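Local coordinates for endoglucanase A (Clostridium acetobutylicum, PDB 3IK2), which probably hydrolyses internal beta-1,4-glucosidic bonds of cellulose as a glycoside hydrolase family 44 endoglucanase, at residues A[457-471]-A[483-497]. Sequence-based numbering, arbitrary orientation.
Sequences NFNVSSNKNYTSGQV and KRDDVSSISGNKFTY
Asn493 meets Val460 at the end of strand 454-461 and Lys464 and Tyr466 in the connection that leads on to strand 468-475. CB lies against the backbone of Val460, 3.1 Å from Val460 O. CG stands anti to the carbonyl carbon (chi1 -78°), which, with OD1 nearly eclipsing CA (chi2 -13°), directs both polar atoms at the main chain of 464-466. OD1 accepts from Tyr466 N at 2.8 Å, with the donor in the carbonyl plane; ND2 gives a hydrogen to Lys464 O at 2.7 Å and another to a water that also bridges Val460 O and Ser462 N. The backbone of the same residue joins in: Asn493 O accepts a hydrogen bond from Val460 N.

From there strand 494-497 runs antiparallel to strand 457-461 at the edge of the beta-sheet domain beside the catalytic barrel. Phe458 and Phe495 form a hydrogen-bonded pair, and their rings lie nearly parallel (14°) but slid apart, with Phe458 CB over one face of Phe495. Leu509 packs on Phe495 and Val445 on Phe458, placing both rings in the domain core.

In the hairpin of strands 468-475 and 481-484, Val471 CG2 sits over a face of the Tyr497 ring of strand 494-499, 4.1 Å from its centroid, while Tyr497 OH donates to Asp485 O. Lys483 NZ bonds Gln470 OE1 at 2.9 Å and makes a longer, weak salt bridge to Asp486 OD1 (3.3 Å).

Apolar contacts thus join Phe458 to Phe495 and Val471 to Tyr497, whereas the asparagine amide, bonded on both its oxygen and its nitrogen, probably restrains the connection at 464-466 and ties it to the turn before strand 494-497.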
loop_
_atom_site.group_PDB
_atom_site.type_symbol
_atom_site.label_atom_id
_atom_site.label_comp_id
_atom_site.label_asym_id
_atom_site.label_seq_id
_atom_site.Cartn_x
_atom_site.Cartn_y
_atom_site.Cartn_z
ATOM N N ASN A 457 -13.256 -23.009 -18.243
ATOM C CA ASN A 457 -14.633 -23.453 -18.193
ATOM C C ASN A 457 -15.270 -22.859 -16.942
ATOM O O ASN A 457 -14.897 -23.212 -15.835
ATOM C CB ASN A 457 -14.662 -24.993 -18.197
ATOM C CG ASN A 457 -13.766 -25.583 -19.280
ATOM O OD1 ASN A 457 -13.850 -25.185 -20.453
ATOM N ND2 ASN A 457 -12.880 -26.510 -18.898
ATOM N N PHE A 458 -16.203 -21.924 -17.130
ATOM C CA PHE A 458 -16.772 -21.170 -16.041
ATOM C C PHE A 458 -18.097 -21.727 -15.636
ATOM O O PHE A 458 -18.973 -21.937 -16.479
ATOM C CB PHE A 458 -16.979 -19.683 -16.410
ATOM C CG PHE A 458 -15.693 -18.909 -16.631
ATOM C CD1 PHE A 458 -15.092 -18.221 -15.581
ATOM C CD2 PHE A 458 -15.098 -18.861 -17.902
ATOM C CE1 PHE A 458 -13.895 -17.503 -15.783
ATOM C CE2 PHE A 458 -13.916 -18.154 -18.121
ATOM C CZ PHE A 458 -13.302 -17.477 -17.044
ATOM N N ASN A 459 -18.271 -21.886 -14.327
ATOM C CA ASN A 459 -19.550 -22.295 -13.768
ATOM C C ASN A 459 -19.994 -21.275 -12.748
ATOM O O ASN A 459 -19.481 -21.251 -11.628
ATOM C CB ASN A 459 -19.423 -23.668 -13.101
ATOM C CG ASN A 459 -18.668 -24.657 -13.963
ATOM O OD1 ASN A 459 -19.257 -25.262 -14.876
ATOM N ND2 ASN A 459 -17.340 -24.815 -13.701
ATOM N N VAL A 460 -20.957 -20.444 -13.129
ATOM C CA VAL A 460 -21.461 -19.414 -12.239
ATOM C C VAL A 460 -22.730 -19.903 -11.532
ATOM O O VAL A 460 -23.782 -20.098 -12.148
ATOM C CB VAL A 460 -21.715 -18.099 -12.990
ATOM C CG1 VAL A 460 -22.169 -17.037 -12.046
ATOM C CG2 VAL A 460 -20.459 -17.666 -13.737
ATOM N N SER A 461 -22.609 -20.129 -10.232
ATOM C CA SER A 461 -23.774 -20.403 -9.389
ATOM C C SER A 461 -24.342 -19.078 -8.857
ATOM O O SER A 461 -23.708 -18.392 -8.069
ATOM C CB SER A 461 -23.394 -21.366 -8.254
ATOM O OG SER A 461 -24.484 -21.562 -7.375
ATOM N N SER A 462 -25.533 -18.722 -9.321
ATOM C CA SER A 462 -26.161 -17.437 -9.013
ATOM C C SER A 462 -27.663 -17.501 -9.313
ATOM O O SER A 462 -28.094 -18.277 -10.163
ATOM C CB SER A 462 -25.532 -16.314 -9.847
ATOM O OG SER A 462 -26.081 -15.059 -9.489
ATOM N N ASN A 463 -28.443 -16.689 -8.609
ATOM C CA ASN A 463 -29.846 -16.499 -8.930
ATOM C C ASN A 463 -30.059 -15.512 -10.101
ATOM O O ASN A 463 -31.148 -15.445 -10.664
ATOM C CB ASN A 463 -30.624 -16.031 -7.693
ATOM C CG ASN A 463 -30.950 -17.179 -6.702
ATOM O OD1 ASN A 463 -30.709 -18.359 -6.971
ATOM N ND2 ASN A 463 -31.511 -16.814 -5.556
ATOM N N LYS A 464 -29.027 -14.733 -10.434
ATOM C CA LYS A 464 -28.997 -13.945 -11.679
ATOM C C LYS A 464 -28.904 -14.852 -12.899
ATOM O O LYS A 464 -28.413 -15.977 -12.811
ATOM C CB LYS A 464 -27.794 -13.002 -11.686
ATOM C CG LYS A 464 -27.642 -12.215 -10.413
ATOM C CD LYS A 464 -28.681 -11.146 -10.288
ATOM C CE LYS A 464 -28.501 -10.461 -8.969
ATOM N NZ LYS A 464 -29.084 -9.095 -9.073
ATOM N N ASN A 465 -29.349 -14.361 -14.041
ATOM C CA ASN A 465 -29.188 -15.112 -15.274
ATOM C C ASN A 465 -28.330 -14.326 -16.285
ATOM O O ASN A 465 -28.826 -13.442 -17.010
ATOM C CB ASN A 465 -30.567 -15.469 -15.844
ATOM C CG ASN A 465 -30.486 -16.179 -17.172
ATOM O OD1 ASN A 465 -30.873 -15.617 -18.211
ATOM N ND2 ASN A 465 -29.998 -17.429 -17.162
ATOM N N TYR A 466 -27.037 -14.621 -16.323
ATOM C CA TYR A 466 -26.166 -13.789 -17.139
ATOM C C TYR A 466 -26.294 -14.286 -18.557
ATOM O O TYR A 466 -26.297 -15.513 -18.786
ATOM C CB TYR A 466 -24.721 -13.766 -16.605
ATOM C CG TYR A 466 -24.614 -13.215 -15.171
ATOM C CD1 TYR A 466 -24.732 -11.851 -14.904
ATOM C CD2 TYR A 466 -24.432 -14.078 -14.088
ATOM C CE1 TYR A 466 -24.656 -11.362 -13.601
ATOM C CE2 TYR A 466 -24.360 -13.601 -12.785
ATOM C CZ TYR A 466 -24.467 -12.246 -12.549
ATOM O OH TYR A 466 -24.368 -11.794 -11.237
ATOM N N THR A 467 -26.462 -13.355 -19.504
ATOM C CA THR A 467 -26.724 -13.763 -20.899
ATOM C C THR A 467 -25.670 -13.268 -21.880
ATOM O O THR A 467 -25.614 -13.747 -23.008
ATOM C CB THR A 467 -28.156 -13.349 -21.402
ATOM O OG1 THR A 467 -28.347 -11.931 -21.254
ATOM C CG2 THR A 467 -29.262 -14.102 -20.642
ATOM N N SER A 468 -24.877 -12.277 -21.476
ATOM C CA SER A 468 -23.803 -11.788 -22.324
ATOM C C SER A 468 -22.542 -11.471 -21.525
ATOM O O SER A 468 -22.612 -11.099 -20.360
ATOM C CB SER A 468 -24.245 -10.560 -23.135
ATOM O OG SER A 468 -24.571 -9.484 -22.273
ATOM N N GLY A 469 -21.393 -11.623 -22.169
ATOM C CA GLY A 469 -20.109 -11.298 -21.564
ATOM C C GLY A 469 -19.240 -10.492 -22.518
ATOM O O GLY A 469 -19.071 -10.859 -23.687
ATOM N N GLN A 470 -18.702 -9.386 -22.011
ATOM C CA GLN A 470 -17.683 -8.599 -22.732
ATOM C C GLN A 470 -16.325 -8.733 -22.049
ATOM O O GLN A 470 -16.246 -8.956 -20.835
ATOM C CB GLN A 470 -18.089 -7.136 -22.804
ATOM C CG GLN A 470 -19.284 -6.874 -23.702
ATOM C CD GLN A 470 -19.608 -5.386 -23.796
ATOM O OE1 GLN A 470 -19.405 -4.779 -24.833
ATOM N NE2 GLN A 470 -20.088 -4.797 -22.704
ATOM N N VAL A 471 -15.259 -8.580 -22.821
ATOM C CA VAL A 471 -13.932 -8.915 -22.333
ATOM C C VAL A 471 -12.902 -7.864 -22.749
ATOM O O VAL A 471 -12.859 -7.487 -23.907
ATOM C CB VAL A 471 -13.477 -10.317 -22.838
ATOM C CG1 VAL A 471 -12.089 -10.660 -22.272
ATOM C CG2 VAL A 471 -14.521 -11.418 -22.481
ATOM N N LYS A 483 -10.340 -4.162 -26.095
ATOM C CA LYS A 483 -11.559 -4.946 -26.052
ATOM C C LYS A 483 -11.341 -6.202 -26.864
ATOM O O LYS A 483 -10.954 -6.140 -28.044
ATOM C CB LYS A 483 -12.750 -4.158 -26.585
ATOM C CG LYS A 483 -14.102 -4.858 -26.352
ATOM C CD LYS A 483 -15.253 -3.979 -26.791
ATOM C CE LYS A 483 -16.542 -4.336 -26.047
ATOM N NZ LYS A 483 -17.332 -5.397 -26.717
ATOM N N ARG A 484 -11.562 -7.345 -26.217
ATOM C CA ARG A 484 -11.388 -8.626 -26.876
ATOM C C ARG A 484 -12.750 -9.160 -27.329
ATOM O O ARG A 484 -13.781 -8.541 -27.126
ATOM C CB ARG A 484 -10.610 -9.593 -25.973
ATOM C CG ARG A 484 -9.658 -8.841 -25.043
ATOM C CD ARG A 484 -8.320 -9.502 -24.781
ATOM N NE ARG A 484 -7.216 -8.528 -24.818
ATOM C CZ ARG A 484 -5.941 -8.836 -25.059
ATOM N NH1 ARG A 484 -5.574 -10.102 -25.272
ATOM N NH2 ARG A 484 -5.028 -7.878 -25.108
ATOM N N ASP A 485 -12.745 -10.304 -27.966
ATOM C CA ASP A 485 -13.968 -10.910 -28.436
ATOM C C ASP A 485 -14.959 -11.189 -27.294
ATOM O O ASP A 485 -14.558 -11.628 -26.195
ATOM C CB ASP A 485 -13.618 -12.205 -29.165
ATOM C CG ASP A 485 -14.583 -12.527 -30.287
ATOM O OD1 ASP A 485 -15.114 -11.595 -30.964
ATOM O OD2 ASP A 485 -14.787 -13.742 -30.490
ATOM N N ASP A 486 -16.245 -10.946 -27.552
ATOM C CA ASP A 486 -17.270 -11.229 -26.544
ATOM C C ASP A 486 -17.266 -12.694 -26.196
ATOM O O ASP A 486 -16.857 -13.536 -27.010
ATOM C CB ASP A 486 -18.663 -10.859 -27.033
ATOM C CG ASP A 486 -18.857 -9.372 -27.181
ATOM O OD1 ASP A 486 -17.919 -8.590 -26.966
ATOM O OD2 ASP A 486 -19.979 -8.975 -27.529
ATOM N N VAL A 487 -17.700 -12.991 -24.973
ATOM C CA VAL A 487 -18.067 -14.344 -24.595
ATOM C C VAL A 487 -19.044 -14.904 -25.643
ATOM O O VAL A 487 -20.061 -14.288 -25.974
ATOM C CB VAL A 487 -18.631 -14.418 -23.163
ATOM C CG1 VAL A 487 -19.200 -15.805 -22.876
ATOM C CG2 VAL A 487 -17.521 -14.106 -22.165
ATOM N N SER A 488 -18.674 -16.063 -26.171
ATOM C CA SER A 488 -19.367 -16.745 -27.257
ATOM C C SER A 488 -20.855 -16.888 -27.020
ATOM O O SER A 488 -21.688 -16.363 -27.775
ATOM C CB SER A 488 -18.771 -18.146 -27.415
ATOM O OG SER A 488 -18.624 -18.479 -28.779
ATOM N N SER A 489 -21.185 -17.623 -25.970
ATOM C CA SER A 489 -22.570 -17.950 -25.659
ATOM C C SER A 489 -22.603 -18.322 -24.205
ATOM O O SER A 489 -21.670 -18.970 -23.693
ATOM C CB SER A 489 -23.097 -19.122 -26.516
ATOM O OG SER A 489 -22.192 -20.217 -26.555
ATOM N N ILE A 490 -23.664 -17.884 -23.540
ATOM C CA ILE A 490 -23.872 -18.247 -22.160
ATOM C C ILE A 490 -25.172 -19.014 -22.035
ATOM O O ILE A 490 -26.236 -18.553 -22.448
ATOM C CB ILE A 490 -23.879 -17.040 -21.200
ATOM C CG1 ILE A 490 -22.718 -16.076 -21.527
ATOM C CG2 ILE A 490 -23.830 -17.551 -19.757
ATOM C CD1 ILE A 490 -22.384 -15.070 -20.397
ATOM N N SER A 491 -25.072 -20.190 -21.439
ATOM C CA SER A 491 -26.221 -21.040 -21.307
ATOM C C SER A 491 -26.236 -21.533 -19.900
ATOM O O SER A 491 -25.300 -22.223 -19.476
ATOM C CB SER A 491 -26.130 -22.209 -22.313
ATOM O OG SER A 491 -26.328 -23.466 -21.688
ATOM N N GLY A 492 -27.299 -21.196 -19.177
ATOM C CA GLY A 492 -27.451 -21.653 -17.810
ATOM C C GLY A 492 -26.295 -21.214 -16.932
ATOM O O GLY A 492 -25.824 -21.992 -16.111
ATOM N N ASN A 493 -25.864 -19.956 -17.088
ATOM C CA ASN A 493 -24.715 -19.400 -16.350
ATOM C C ASN A 493 -23.386 -20.192 -16.477
ATOM O O ASN A 493 -22.576 -20.223 -15.545
ATOM C CB ASN A 493 -25.060 -19.157 -14.866
ATOM C CG ASN A 493 -25.892 -17.898 -14.647
ATOM O OD1 ASN A 493 -26.031 -17.063 -15.532
ATOM N ND2 ASN A 493 -26.445 -17.764 -13.456
ATOM N N LYS A 494 -23.179 -20.802 -17.645
ATOM C CA LYS A 494 -21.974 -21.560 -17.953
ATOM C C LYS A 494 -21.448 -21.107 -19.281
ATOM O O LYS A 494 -22.215 -20.888 -20.204
ATOM C CB LYS A 494 -22.268 -23.034 -18.094
ATOM C CG LYS A 494 -22.604 -23.787 -16.845
ATOM C CD LYS A 494 -23.221 -25.127 -17.286
ATOM C CE LYS A 494 -23.027 -26.230 -16.271
ATOM N NZ LYS A 494 -23.576 -25.875 -14.935
ATOM N N PHE A 495 -20.134 -21.006 -19.400
ATOM C CA PHE A 495 -19.521 -20.536 -20.630
ATOM C C PHE A 495 -18.054 -20.879 -20.580
ATOM O O PHE A 495 -17.527 -21.254 -19.545
ATOM C CB PHE A 495 -19.736 -19.023 -20.845
ATOM C CG PHE A 495 -19.072 -18.148 -19.805
ATOM C CD1 PHE A 495 -17.788 -17.627 -20.022
ATOM C CD2 PHE A 495 -19.728 -17.835 -18.612
ATOM C CE1 PHE A 495 -17.176 -16.808 -19.068
ATOM C CE2 PHE A 495 -19.111 -17.021 -17.645
ATOM C CZ PHE A 495 -17.838 -16.505 -17.881
ATOM N N THR A 496 -17.405 -20.773 -21.725
ATOM C CA THR A 496 -15.994 -21.069 -21.854
ATOM C C THR A 496 -15.329 -19.804 -22.400
ATOM O O THR A 496 -15.994 -18.983 -23.049
ATOM C CB THR A 496 -15.782 -22.317 -22.743
ATOM O OG1 THR A 496 -16.430 -23.438 -22.133
ATOM C CG2 THR A 496 -14.336 -22.675 -22.832
ATOM N N TYR A 497 -14.056 -19.609 -22.048
ATOM C CA TYR A 497 -13.236 -18.553 -22.615
ATOM C C TYR A 497 -11.778 -19.016 -22.615
ATOM O O TYR A 497 -11.209 -19.344 -21.557
ATOM C CB TYR A 497 -13.429 -17.181 -21.919
ATOM C CG TYR A 497 -13.129 -16.025 -22.876
ATOM C CD1 TYR A 497 -14.075 -15.611 -23.800
ATOM C CD2 TYR A 497 -11.888 -15.373 -22.869
ATOM C CE1 TYR A 497 -13.808 -14.563 -24.703
ATOM C CE2 TYR A 497 -11.597 -14.331 -23.767
ATOM C CZ TYR A 497 -12.563 -13.927 -24.700
ATOM O OH TYR A 497 -12.299 -12.899 -25.638
HETATM O O HOH W 1 -26.549 -20.462 -11.658
HETATM O O HOH W 2 -24.403 -22.595 -13.465
HETATM O O HOH W 3 -27.532 -17.860 -18.266
HETATM O O HOH W 4 -21.792 -12.697 -24.720
HETATM O O HOH W 5 -15.822 -7.820 -25.635
#